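PDB 2JHN: 3-methyladenine dna-glycosylase from Archaeoglobus fulgidus, which is an archaeal DNA repair protein that joins a helical domain of the HhH-GPD superfamily to an N-terminal domain resembling the TATA-box-binding protein. Local coordinates for residues 218-226 against 234-242; 139-147 against 170-180. The protein carries 1 engineered substitution. All coordinates share one frame; numbering follows the deposited sequence.

Contact 1 (218-226 against 234-242); sequences IGRWTAELV and NVFPADDLG. With NA (sodium ion), chain E.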
ATOM      1  N   ILE A 218       8.108  13.672 -10.492  1.00 15.24           N
ATOM      2  CA  ILE A 218       7.777  13.314  -9.102  1.00 14.22           C
ATOM      3  C   ILE A 218       7.819  14.596  -8.269  1.00 13.65           C
ATOM      4  O   ILE A 218       8.891  15.149  -8.048  1.00 13.98           O
ATOM      5  CB  ILE A 218       8.716  12.266  -8.509  1.00 14.07           C
ATOM      6  CG1 ILE A 218       8.685  10.972  -9.358  1.00 15.02           C
ATOM      7  CG2 ILE A 218       8.322  11.987  -7.043  1.00 13.46           C
ATOM      8  CD1 ILE A 218       9.465   9.785  -8.790  1.00 14.93           C
ATOM      9  N   GLY A 219       6.658  15.033  -7.796  1.00 12.78           N
ATOM     10  CA  GLY A 219       6.590  16.224  -6.935  1.00 12.37           C
ATOM     11  C   GLY A 219       6.234  15.862  -5.496  1.00 13.11           C
ATOM     12  O   GLY A 219       6.372  14.675  -5.074  1.00 12.33           O
ATOM     13  N   ARG A 220       5.760  16.870  -4.756  1.00 12.00           N
ATOM     14  CA  ARG A 220       5.536  16.709  -3.310  1.00 11.79           C
ATOM     15  C   ARG A 220       4.528  15.585  -2.999  1.00 11.48           C
ATOM     16  O   ARG A 220       4.804  14.743  -2.147  1.00 10.55           O
ATOM     17  CB  ARG A 220       5.079  18.021  -2.679  1.00 11.86           C
ATOM     18  CG  ARG A 220       4.810  17.895  -1.213  1.00 12.13           C
ATOM     19  CD  ARG A 220       4.599  19.268  -0.580  1.00 16.56           C
ATOM     20  NE  ARG A 220       4.826  19.142   0.854  1.00 19.54           N
ATOM     21  CZ  ARG A 220       4.760  20.144   1.725  1.00 22.58           C
ATOM     22  NH1 ARG A 220       4.449  21.383   1.305  1.00 21.73           N
ATOM     23  NH2 ARG A 220       5.007  19.900   3.020  1.00 21.03           N
ATOM     24  N   TRP A 221       3.387  15.575  -3.694  1.00 10.82           N
ATOM     25  CA  TRP A 221       2.335  14.605  -3.409  1.00 12.76           C
ATOM     26  C   TRP A 221       2.809  13.173  -3.646  1.00 11.74           C
ATOM     27  O   TRP A 221       2.703  12.347  -2.752  1.00 11.53           O
ATOM     28  CB  TRP A 221       1.055  14.890  -4.212  1.00 14.53           C
ATOM     29  CG  TRP A 221       0.053  13.791  -4.099  1.00 18.39           C
ATOM     30  CD1 TRP A 221      -0.574  13.346  -2.952  1.00 19.69           C
ATOM     31  CD2 TRP A 221      -0.426  12.967  -5.161  1.00 21.45           C
ATOM     32  NE1 TRP A 221      -1.421  12.303  -3.256  1.00 21.85           N
ATOM     33  CE2 TRP A 221      -1.349  12.051  -4.602  1.00 19.93           C
ATOM     34  CE3 TRP A 221      -0.183  12.928  -6.549  1.00 22.74           C
ATOM     35  CZ2 TRP A 221      -2.019  11.087  -5.378  1.00 22.48           C
ATOM     36  CZ3 TRP A 221      -0.862  11.984  -7.322  1.00 22.34           C
ATOM     37  CH2 TRP A 221      -1.764  11.070  -6.731  1.00 21.94           C
ATOM     38  N   THR A 222       3.356  12.895  -4.828  1.00 11.10           N
ATOM     39  CA  THR A 222       3.874  11.555  -5.130  1.00 11.19           C
ATOM     40  C   THR A 222       4.969  11.141  -4.139  1.00 10.46           C
ATOM     41  O   THR A 222       5.000   9.987  -3.690  1.00  9.85           O
ATOM     42  CB  THR A 222       4.411  11.513  -6.555  1.00 12.39           C
ATOM     43  OG1 THR A 222       3.310  11.768  -7.446  1.00 14.47           O
ATOM     44  CG2 THR A 222       5.075  10.133  -6.854  1.00 11.94           C
ATOM     45  N   ALA A 223       5.852  12.070  -3.786  1.00  9.08           N
ATOM     46  CA  ALA A 223       6.981  11.723  -2.906  1.00  9.90           C
ATOM     47  C   ALA A 223       6.443  11.393  -1.488  1.00  9.91           C
ATOM     48  O   ALA A 223       6.832  10.369  -0.869  1.00  9.91           O
ATOM     49  CB  ALA A 223       8.049  12.861  -2.888  1.00 10.20           C
ATOM     50  N   GLU A 224       5.540  12.235  -0.991  1.00  9.65           N
ATOM     51  CA  GLU A 224       4.947  12.002   0.348  1.00 10.59           C
ATOM     52  C   GLU A 224       4.074  10.754   0.394  1.00  9.59           C
ATOM     53  O   GLU A 224       4.093  10.029   1.409  1.00 10.32           O
ATOM     54  CB  GLU A 224       4.198  13.229   0.874  1.00  9.90           C
ATOM     55  CG  GLU A 224       5.140  14.434   1.078  1.00 11.06           C
ATOM     56  CD  GLU A 224       4.454  15.647   1.655  1.00 13.73           C
ATOM     57  OE1 GLU A 224       3.193  15.718   1.603  1.00 14.37           O
ATOM     58  OE2 GLU A 224       5.205  16.518   2.188  1.00 14.26           O
ATOM     59  N   LEU A 225       3.330  10.497  -0.670  1.00 10.48           N
ATOM     60  CA  LEU A 225       2.549   9.241  -0.766  1.00 10.82           C
ATOM     61  C   LEU A 225       3.499   8.018  -0.723  1.00 10.25           C
ATOM     62  O   LEU A 225       3.293   7.085   0.057  1.00 10.21           O
ATOM     63  CB  LEU A 225       1.696   9.234  -2.040  1.00 10.93           C
ATOM     64  CG  LEU A 225       0.616   8.179  -2.204  1.00 12.11           C
ATOM     65  CD1 LEU A 225      -0.441   8.409  -1.098  1.00 13.97           C
ATOM     66  CD2 LEU A 225       0.003   8.365  -3.617  1.00 13.18           C
ATOM     67  N   VAL A 226       4.569   8.054  -1.510  1.00  9.88           N
ATOM     68  CA  VAL A 226       5.573   6.948  -1.485  1.00  9.23           C
ATOM     69  C   VAL A 226       6.136   6.769  -0.086  1.00  9.22           C
ATOM     70  O   VAL A 226       6.176   5.650   0.431  1.00  7.92           O
ATOM     71  CB  VAL A 226       6.700   7.176  -2.503  1.00  8.79           C
ATOM     72  CG1 VAL A 226       7.914   6.229  -2.229  1.00  9.64           C
ATOM     73  CG2 VAL A 226       6.154   6.986  -3.940  1.00  9.74           C
ATOM     74  N   ASN A 234       6.538   8.197   8.688  1.00 13.31           N
ATOM     75  CA  ASN A 234       5.470   9.031   9.199  1.00 15.01           C
ATOM     76  C   ASN A 234       5.465  10.413   8.528  1.00 15.93           C
ATOM     77  O   ASN A 234       5.745  11.449   9.160  1.00 16.07           O
ATOM     78  CB  ASN A 234       5.571   9.142  10.717  1.00 14.90           C
ATOM     79  CG  ASN A 234       4.310   9.716  11.341  1.00 17.25           C
ATOM     80  OD1 ASN A 234       3.207   9.479  10.846  1.00 19.93           O
ATOM     81  ND2 ASN A 234       4.468  10.480  12.416  1.00 16.87           N
ATOM     82  N   VAL A 235       5.164  10.411   7.231  1.00 15.84           N
ATOM     83  CA  VAL A 235       5.100  11.615   6.433  1.00 17.14           C
ATOM     84  C   VAL A 235       3.653  11.697   5.962  1.00 17.23           C
ATOM     85  O   VAL A 235       3.099  10.720   5.446  1.00 18.94           O
ATOM     86  CB  VAL A 235       6.110  11.542   5.265  1.00 18.00           C
ATOM     87  CG1 VAL A 235       5.935  12.686   4.297  1.00 19.58           C
ATOM     88  CG2 VAL A 235       7.549  11.518   5.826  1.00 18.32           C
ATOM     89  N   PHE A 236       3.008  12.826   6.180  1.00 15.61           N
ATOM     90  CA  PHE A 236       1.566  12.840   5.969  1.00 14.64           C
ATOM     91  C   PHE A 236       1.267  13.584   4.677  1.00 13.65           C
ATOM     92  O   PHE A 236       1.528  14.795   4.598  1.00 13.17           O
ATOM     93  CB  PHE A 236       0.848  13.463   7.176  1.00 15.03           C
ATOM     94  CG  PHE A 236      -0.656  13.285   7.145  1.00 14.80           C
ATOM     95  CD1 PHE A 236      -1.236  12.063   7.534  1.00 15.15           C
ATOM     96  CD2 PHE A 236      -1.479  14.331   6.735  1.00 16.14           C
ATOM     97  CE1 PHE A 236      -2.645  11.891   7.511  1.00 16.10           C
ATOM     98  CE2 PHE A 236      -2.875  14.193   6.692  1.00 16.32           C
ATOM     99  CZ  PHE A 236      -3.459  12.955   7.092  1.00 16.40           C
ATOM    100  N   PRO A 237       0.730  12.869   3.658  1.00 13.07           N
ATOM    101  CA  PRO A 237       0.521  13.442   2.310  1.00 13.41           C
ATOM    102  C   PRO A 237      -0.730  14.322   2.176  1.00 13.88           C
ATOM    103  O   PRO A 237      -1.763  13.903   1.617  1.00 15.32           O
ATOM    104  CB  PRO A 237       0.434  12.202   1.414  1.00 12.54           C
ATOM    105  CG  PRO A 237      -0.198  11.156   2.315  1.00 12.99           C
ATOM    106  CD  PRO A 237       0.279  11.459   3.731  1.00 13.46           C
ATOM    107  N   ALA A 238      -0.605  15.546   2.658  1.00 14.80           N
ATOM    108  CA  ALA A 238      -1.750  16.449   2.816  1.00 15.34           C
ATOM    109  C   ALA A 238      -2.330  16.980   1.493  1.00 16.63           C
ATOM    110  O   ALA A 238      -3.499  17.415   1.447  1.00 16.51           O
ATOM    111  CB  ALA A 238      -1.345  17.603   3.763  1.00 15.53           C
ATOM    112  N   ASP A 239      -1.534  16.966   0.420  1.00 16.94           N
ATOM    113  CA  ASP A 239      -2.039  17.356  -0.911  1.00 18.68           C
ATOM    114  C   ASP A 239      -3.000  16.326  -1.508  1.00 19.21           C
ATOM    115  O   ASP A 239      -3.711  16.624  -2.453  1.00 19.98           O
ATOM    116  CB  ASP A 239      -0.897  17.652  -1.905  1.00 18.56           C
ATOM    117  CG  ASP A 239      -0.020  18.793  -1.450  1.00 22.28           C
ATOM    118  OD1 ASP A 239      -0.500  19.956  -1.482  1.00 24.30           O
ATOM    119  OD2 ASP A 239       1.141  18.526  -1.036  1.00 23.56           O
ATOM    120  N   ASP A 240      -3.024  15.107  -0.962  1.00 19.94           N
ATOM    121  CA  ASP A 240      -3.898  14.075  -1.512  1.00 20.51           C
ATOM    122  C   ASP A 240      -5.366  14.540  -1.384  1.00 21.78           C
ATOM    123  O   ASP A 240      -5.808  14.915  -0.289  1.00 21.23           O
ATOM    124  CB  ASP A 240      -3.642  12.725  -0.802  1.00 20.98           C
ATOM    125  CG  ASP A 240      -4.358  11.566  -1.486  1.00 21.67           C
ATOM    126  OD1 ASP A 240      -3.709  10.831  -2.271  1.00 23.85           O
ATOM    127  OD2 ASP A 240      -5.578  11.411  -1.253  1.00 22.69           O
ATOM    128  N   LEU A 241      -6.100  14.556  -2.497  1.00 22.16           N
ATOM    129  CA  LEU A 241      -7.501  15.042  -2.490  1.00 22.99           C
ATOM    130  C   LEU A 241      -8.452  14.199  -1.626  1.00 22.33           C
ATOM    131  O   LEU A 241      -9.321  14.738  -0.962  1.00 22.25           O
ATOM    132  CB  LEU A 241      -8.042  15.157  -3.912  1.00 24.86           C
ATOM    133  CG  LEU A 241      -7.773  16.582  -4.394  1.00 27.31           C
ATOM    134  CD1 LEU A 241      -6.684  16.635  -5.450  1.00 31.31           C
ATOM    135  CD2 LEU A 241      -9.076  17.174  -4.894  1.00 31.80           C
ATOM    136  N   GLY A 242      -8.267  12.884  -1.640  1.00 21.54           N
ATOM    137  CA  GLY A 242      -8.982  12.013  -0.719  1.00 21.15           C
ATOM    138  C   GLY A 242      -8.701  12.306   0.744  1.00 20.20           C
ATOM    139  O   GLY A 242      -9.621  12.289   1.579  1.00 20.38           O
TER
HETATM  140 NA    NA E1298      10.634  16.344  -9.276  1.00 18.75          NA
HETATM  141  O   HOH W   1       1.156  15.870  -0.273  1.00 20.06           O
HETATM  142  O   HOH W   2       9.067  17.150 -10.979  1.00 17.01           O
HETATM  143  O   HOH W   3      10.088  18.490  -8.063  1.00 19.18           O
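The edge of the Trp221 ring meets the Asp240 carboxylate: NE1 donates to OD1 at 2.9 Å, with an N-H...O angle of 147°. The acceptor lies close to the indole plane and is approached on its anti side, with ring and carboxylate planes turned 47° apart. Trp221 reaches it because CG stands anti to its own backbone N (chi1 171°). Asp240 is thus used twice, since OD2 caps the next helix by accepting from Val243 N. At the Arg220 guanidinium, the in-plane edge goes to Glu224 OE2, 3.0 Å from NE, in a salt bridge within the helix. Asp239 OD2 instead lies well out of that plane, resting 3.6 Å from Arg220 CD, so any attraction is probably one of charge, with no N-H aimed at it.

Glu224 also shows how two carboxylates can be brought together. Its OE1 is 4.4 Å from Asp239 OD2, and both oxygens accept from one water, which in turn takes the N-H of Asp239; Arg263 forms salt bridges with both acids and probably offsets their repulsion. The aliphatic part of Glu224 packs as a hydrocarbon, CB lying 3.9 Å from Pro237 CB and CG 3.7 Å from Val235 CG1.

Helix 220-229 is the second helix of the helix-hairpin-helix motif; sodium is held at the hairpin by Ile218 O, 2.5 Å away, by Phe215 O and Thr213 O, and by two waters. The contact ties that helix to the turn leading into helix 241-251; helix 205-213 borders Arg220 and Val235, while helices 259-270 and 274-287 pack around Phe236.

Contact 2 (139-147 against 170-180); sequences LAAKIVGRF and AGVEGLRECGL. With MBO (mercuribenzoic acid), chain C.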
ATOM      1  N   LEU A 139      -4.774  -0.537 -14.439  1.00 17.93           N
ATOM      2  CA  LEU A 139      -3.517  -0.377 -15.166  1.00 17.02           C
ATOM      3  C   LEU A 139      -2.436  -1.286 -14.577  1.00 17.22           C
ATOM      4  O   LEU A 139      -1.720  -1.962 -15.323  1.00 15.21           O
ATOM      5  CB  LEU A 139      -3.067   1.081 -15.192  1.00 17.49           C
ATOM      6  CG  LEU A 139      -3.770   1.931 -16.252  1.00 17.71           C
ATOM      7  CD1 LEU A 139      -3.570   3.418 -16.023  1.00 18.29           C
ATOM      8  CD2 LEU A 139      -3.278   1.539 -17.654  1.00 21.16           C
ATOM      9  N   ALA A 140      -2.348  -1.334 -13.236  1.00 16.22           N
ATOM     10  CA  ALA A 140      -1.419  -2.245 -12.560  1.00 16.51           C
ATOM     11  C   ALA A 140      -1.655  -3.700 -12.983  1.00 16.92           C
ATOM     12  O   ALA A 140      -0.695  -4.432 -13.255  1.00 16.64           O
ATOM     13  CB  ALA A 140      -1.538  -2.123 -11.025  1.00 16.80           C
ATOM     14  N   ALA A 141      -2.926  -4.109 -13.001  1.00 16.35           N
ATOM     15  CA  ALA A 141      -3.292  -5.469 -13.409  1.00 17.11           C
ATOM     16  C   ALA A 141      -2.861  -5.793 -14.857  1.00 16.98           C
ATOM     17  O   ALA A 141      -2.413  -6.900 -15.124  1.00 17.20           O
ATOM     18  CB  ALA A 141      -4.768  -5.727 -13.182  1.00 17.08           C
ATOM     19  N   LYS A 142      -2.948  -4.820 -15.760  1.00 18.31           N
ATOM     20  CA  LYS A 142      -2.491  -5.004 -17.147  1.00 18.64           C
ATOM     21  C   LYS A 142      -0.988  -5.271 -17.162  1.00 17.77           C
ATOM     22  O   LYS A 142      -0.504  -6.218 -17.786  1.00 16.75           O
ATOM     23  CB  LYS A 142      -2.804  -3.763 -17.984  1.00 20.57           C
ATOM     24  CG  LYS A 142      -4.280  -3.428 -18.130  1.00 23.23           C
ATOM     25  CD  LYS A 142      -4.760  -3.893 -19.493  1.00 27.04           C
ATOM     26  CE  LYS A 142      -6.188  -3.485 -19.738  1.00 29.15           C
ATOM     27  NZ  LYS A 142      -6.832  -4.527 -20.584  1.00 30.44           N
ATOM     28  N   ILE A 143      -0.252  -4.457 -16.424  1.00 16.80           N
ATOM     29  CA  ILE A 143       1.202  -4.577 -16.385  1.00 16.53           C
ATOM     30  C   ILE A 143       1.670  -5.874 -15.702  1.00 15.81           C
ATOM     31  O   ILE A 143       2.666  -6.495 -16.109  1.00 15.52           O
ATOM     32  CB  ILE A 143       1.795  -3.309 -15.735  1.00 17.94           C
ATOM     33  CG1 ILE A 143       1.531  -2.093 -16.639  1.00 18.13           C
ATOM     34  CG2 ILE A 143       3.278  -3.474 -15.470  1.00 18.69           C
ATOM     35  CD1 ILE A 143       2.335  -2.109 -17.892  1.00 24.87           C
ATOM     36  N   VAL A 144       0.966  -6.275 -14.638  1.00 14.48           N
ATOM     37  CA  VAL A 144       1.269  -7.513 -13.932  1.00 14.14           C
ATOM     38  C   VAL A 144       0.999  -8.704 -14.861  1.00 14.45           C
ATOM     39  O   VAL A 144       1.765  -9.658 -14.895  1.00 15.25           O
ATOM     40  CB  VAL A 144       0.397  -7.616 -12.646  1.00 13.89           C
ATOM     41  CG1 VAL A 144       0.425  -9.033 -12.016  1.00 13.24           C
ATOM     42  CG2 VAL A 144       0.880  -6.567 -11.673  1.00 12.83           C
ATOM     43  N   GLY A 145      -0.100  -8.625 -15.593  1.00 15.59           N
ATOM     44  CA  GLY A 145      -0.526  -9.744 -16.447  1.00 17.42           C
ATOM     45  C   GLY A 145       0.541 -10.012 -17.500  1.00 18.05           C
ATOM     46  O   GLY A 145       0.931 -11.169 -17.750  1.00 18.93           O
ATOM     47  N   ARG A 146       1.061  -8.947 -18.089  1.00 18.55           N
ATOM     48  CA  ARG A 146       1.987  -9.120 -19.212  1.00 18.60           C
ATOM     49  C   ARG A 146       3.461  -9.244 -18.812  1.00 19.35           C
ATOM     50  O   ARG A 146       4.243  -9.960 -19.465  1.00 17.69           O
ATOM     51  CB  ARG A 146       1.794  -8.001 -20.223  1.00 19.82           C
ATOM     52  CG  ARG A 146       2.687  -8.163 -21.477  1.00 19.50           C
ATOM     53  CD  ARG A 146       2.156  -7.311 -22.604  1.00 21.91           C
ATOM     54  NE  ARG A 146       0.872  -7.825 -23.061  1.00 21.14           N
ATOM     55  CZ  ARG A 146      -0.002  -7.139 -23.792  1.00 22.37           C
ATOM     56  NH1 ARG A 146       0.269  -5.892 -24.189  1.00 24.01           N
ATOM     57  NH2 ARG A 146      -1.149  -7.717 -24.145  1.00 25.26           N
ATOM     58  N   PHE A 147       3.851  -8.519 -17.762  1.00 18.38           N
ATOM     59  CA  PHE A 147       5.261  -8.371 -17.424  1.00 18.76           C
ATOM     60  C   PHE A 147       5.626  -8.908 -16.035  1.00 19.12           C
ATOM     61  O   PHE A 147       6.806  -9.028 -15.684  1.00 19.39           O
ATOM     62  CB  PHE A 147       5.693  -6.903 -17.610  1.00 18.04           C
ATOM     63  CG  PHE A 147       5.473  -6.366 -19.019  1.00 19.67           C
ATOM     64  CD1 PHE A 147       6.183  -6.899 -20.111  1.00 21.73           C
ATOM     65  CD2 PHE A 147       4.558  -5.338 -19.256  1.00 21.02           C
ATOM     66  CE1 PHE A 147       5.976  -6.392 -21.423  1.00 19.87           C
ATOM     67  CE2 PHE A 147       4.340  -4.837 -20.542  1.00 22.02           C
ATOM     68  CZ  PHE A 147       5.053  -5.375 -21.632  1.00 19.98           C
ATOM     69  N   ALA A 170      10.207  -4.486 -21.007  1.00 24.49           N
ATOM     70  CA  ALA A 170       8.936  -3.959 -21.518  1.00 24.74           C
ATOM     71  C   ALA A 170       9.162  -2.651 -22.263  1.00 24.92           C
ATOM     72  O   ALA A 170       8.563  -2.417 -23.314  1.00 25.40           O
ATOM     73  CB  ALA A 170       7.911  -3.743 -20.340  1.00 23.46           C
ATOM     74  N   GLY A 171      10.027  -1.799 -21.701  1.00 24.91           N
ATOM     75  CA  GLY A 171      10.344  -0.488 -22.279  1.00 23.79           C
ATOM     76  C   GLY A 171       9.200   0.500 -22.248  1.00 23.26           C
ATOM     77  O   GLY A 171       8.084   0.169 -21.835  1.00 23.35           O
ATOM     78  N   VAL A 172       9.470   1.731 -22.678  1.00 22.91           N
ATOM     79  CA  VAL A 172       8.403   2.739 -22.762  1.00 22.58           C
ATOM     80  C   VAL A 172       7.211   2.231 -23.578  1.00 22.30           C
ATOM     81  O   VAL A 172       6.067   2.335 -23.150  1.00 22.13           O
ATOM     82  CB  VAL A 172       8.912   4.105 -23.335  1.00 22.98           C
ATOM     83  CG1 VAL A 172       7.734   5.019 -23.725  1.00 22.90           C
ATOM     84  CG2 VAL A 172       9.842   4.789 -22.338  1.00 23.32           C
ATOM     85  N   GLU A 173       7.466   1.684 -24.767  1.00 22.59           N
ATOM     86  CA  GLU A 173       6.353   1.293 -25.632  1.00 22.29           C
ATOM     87  C   GLU A 173       5.497   0.154 -25.080  1.00 21.54           C
ATOM     88  O   GLU A 173       4.294   0.125 -25.300  1.00 21.16           O
ATOM     89  CB  GLU A 173       6.840   0.941 -27.054  1.00 23.43           C
ATOM     90  CG  GLU A 173       7.197   2.164 -27.899  1.00 25.82           C
ATOM     91  CD  GLU A 173       6.061   3.189 -27.983  1.00 31.47           C
ATOM     92  OE1 GLU A 173       4.875   2.806 -28.202  1.00 33.66           O
ATOM     93  OE2 GLU A 173       6.378   4.392 -27.823  1.00 33.96           O
ATOM     94  N   GLY A 174       6.122  -0.786 -24.384  1.00 21.35           N
ATOM     95  CA  GLY A 174       5.393  -1.927 -23.792  1.00 21.05           C
ATOM     96  C   GLY A 174       4.433  -1.464 -22.701  1.00 20.66           C
ATOM     97  O   GLY A 174       3.304  -1.937 -22.609  1.00 19.76           O
ATOM     98  N   LEU A 175       4.893  -0.514 -21.883  1.00 20.94           N
ATOM     99  CA  LEU A 175       4.049   0.126 -20.871  1.00 21.81           C
ATOM    100  C   LEU A 175       2.923   0.950 -21.500  1.00 21.96           C
ATOM    101  O   LEU A 175       1.796   0.884 -21.020  1.00 21.57           O
ATOM    102  CB  LEU A 175       4.883   0.985 -19.889  1.00 21.20           C
ATOM    103  CG  LEU A 175       5.984   0.247 -19.110  1.00 22.57           C
ATOM    104  CD1 LEU A 175       6.662   1.185 -18.114  1.00 20.86           C
ATOM    105  CD2 LEU A 175       5.488  -1.009 -18.411  1.00 24.11           C
ATOM    106  N   ARG A 176       3.217   1.695 -22.576  1.00 22.99           N
ATOM    107  CA  ARG A 176       2.182   2.476 -23.275  1.00 24.96           C
ATOM    108  C   ARG A 176       1.114   1.554 -23.832  1.00 24.55           C
ATOM    109  O   ARG A 176      -0.064   1.879 -23.796  1.00 25.52           O
ATOM    110  CB  ARG A 176       2.749   3.342 -24.414  1.00 25.01           C
ATOM    111  CG  ARG A 176       3.741   4.420 -23.975  1.00 27.11           C
ATOM    112  CD  ARG A 176       4.157   5.282 -25.151  1.00 27.96           C
ATOM    113  NE  ARG A 176       3.008   6.017 -25.664  1.00 33.08           N
ATOM    114  CZ  ARG A 176       2.959   6.587 -26.867  1.00 37.66           C
ATOM    115  NH1 ARG A 176       3.993   6.495 -27.705  1.00 38.17           N
ATOM    116  NH2 ARG A 176       1.863   7.241 -27.238  1.00 39.48           N
ATOM    117  N   GLU A 177       1.539   0.405 -24.354  1.00 24.70           N
ATOM    118  CA  GLU A 177       0.617  -0.599 -24.878  1.00 25.18           C
ATOM    119  C   GLU A 177      -0.382  -1.083 -23.833  1.00 24.30           C
ATOM    120  O   GLU A 177      -1.543  -1.326 -24.141  1.00 24.46           O
ATOM    121  CB  GLU A 177       1.390  -1.765 -25.482  1.00 25.51           C
ATOM    122  CG  GLU A 177       2.092  -1.367 -26.781  1.00 26.59           C
ATOM    123  CD  GLU A 177       2.994  -2.461 -27.374  1.00 27.72           C
ATOM    124  OE1 GLU A 177       3.073  -3.612 -26.839  1.00 30.04           O
ATOM    125  OE2 GLU A 177       3.633  -2.139 -28.400  1.00 28.03           O
ATOM    126  N   CYS A 178       0.065  -1.171 -22.583  1.00 23.86           N
ATOM    127  CA  CYS A 178      -0.792  -1.636 -21.499  1.00 23.78           C
ATOM    128  C   CYS A 178      -1.744  -0.520 -21.011  1.00 24.06           C
ATOM    129  O   CYS A 178      -2.641  -0.778 -20.208  1.00 24.52           O
ATOM    130  CB  CYS A 178       0.063  -2.171 -20.338  1.00 22.87           C
ATOM    131  SG  CYS A 178       0.937  -3.764 -20.657  1.00 21.51           S
ATOM    132  N   GLY A 179      -1.555   0.699 -21.506  1.00 25.21           N
ATOM    133  CA  GLY A 179      -2.454   1.827 -21.200  1.00 25.77           C
ATOM    134  C   GLY A 179      -1.817   3.077 -20.604  1.00 26.66           C
ATOM    135  O   GLY A 179      -2.480   4.110 -20.456  1.00 26.97           O
ATOM    136  N   LEU A 180      -0.541   2.994 -20.241  1.00 27.23           N
ATOM    137  CA  LEU A 180       0.168   4.128 -19.629  1.00 28.01           C
ATOM    138  C   LEU A 180       0.495   5.243 -20.614  1.00 28.56           C
ATOM    139  O   LEU A 180       0.935   4.987 -21.740  1.00 29.08           O
ATOM    140  CB  LEU A 180       1.463   3.675 -18.925  1.00 28.33           C
ATOM    141  CG  LEU A 180       1.420   3.083 -17.512  1.00 28.51           C
ATOM    142  CD1 LEU A 180       0.735   1.743 -17.505  1.00 30.85           C
ATOM    143  CD2 LEU A 180       2.842   2.930 -16.999  1.00 28.22           C
TER
HETATM  144 HG   MBO C1296      -0.849  -5.250 -20.813  0.70 24.57          HG
HETATM  145  CE1 MBO C1296      -2.554  -6.754 -20.922  0.70 23.92           C
HETATM  146  CE2 MBO C1296      -3.588  -6.534 -21.822  0.70 22.74           C
HETATM  147  CE3 MBO C1296      -4.618  -7.462 -21.877  0.70 24.07           C
HETATM  148  CE4 MBO C1296      -4.608  -8.573 -21.036  0.70 24.12           C
HETATM  149  CE5 MBO C1296      -3.560  -8.784 -20.143  0.70 24.34           C
HETATM  150  CE6 MBO C1296      -2.518  -7.865 -20.084  0.70 22.73           C
HETATM  151  CZ  MBO C1296      -5.734  -9.558 -21.100  0.70 25.14           C
HETATM  152  OZ1 MBO C1296      -5.652 -10.611 -20.448  0.70 27.06           O
HETATM  153  OZ2 MBO C1296      -6.734  -9.287 -21.790  0.70 27.09           O
HETATM  154  O   HOH W   4       2.998  -4.393 -24.061  1.00 26.27           O
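The mercuribenzoic acid pocket is made by Lys142 and Arg146 on one helix and Cys178 near the C-terminal end of another. Cys178 SG binds the mercury at 2.3 Å, and the metal lies over one face of the Arg146 guanidinium, offset toward its rim. Lys142 runs beside the aromatic ring of the ligand, its CD 3.7 Å from ring atom CE2. At the edge of the guanidinium, a water accepts from Arg146 NH1 and donates to both Gly174 O and Glu177 OE1, linking the two helices without a direct bond.

Phe147 is clasped on both faces. Arg146 CG covers one, while Ala170 CB sits over the centre of the other, 3.4 Å from the ring centroid, as a CH-pi contact; the sulfur of Cys178 approaches obliquely, 3.6 Å from Phe147 CE2. Within the HhH-GPD helical domain, this joins helix 133-147 to helix 164-177, whose local axes pass 10.3 Å apart at 126°. The second helix closes in a Schellman motif, with Gly179 at positive phi. Leu139 CD2 reaches over that ending, 3.5 Å from Cys178 O. Midway along, Ile143 wedges between Leu175, Cys178 and Leu180: CG1 stands anti to the carbonyl carbon (chi1 -66°), which carries CD1 tightly against Leu175 CD2 (3.4 Å) and Cys178 CB (3.3 Å), and Leu180 CD1 packs against CG1.

How the contacts relate
Both contacts belong to the HhH-GPD helical domain, yet they share no helix: their centres are 24 Å apart and their nearest atoms about 12 Å. Contact 1 is mostly buried, joining a helix and the turn that soon follows it. Its chemistry is largely polar, with apolar packing beside it; the acids are probably steadied by water and arginine. Contact 2 lies farther from the centre of the chain and is only partly buried. It pairs two helices farther apart in sequence through apolar side chains and an aromatic face, with no direct hydrogen bond across. The sodium near contact 1 is held by hairpin carbonyls outside the interface, whereas the mercury of contact 2 is bound by a cysteine within it.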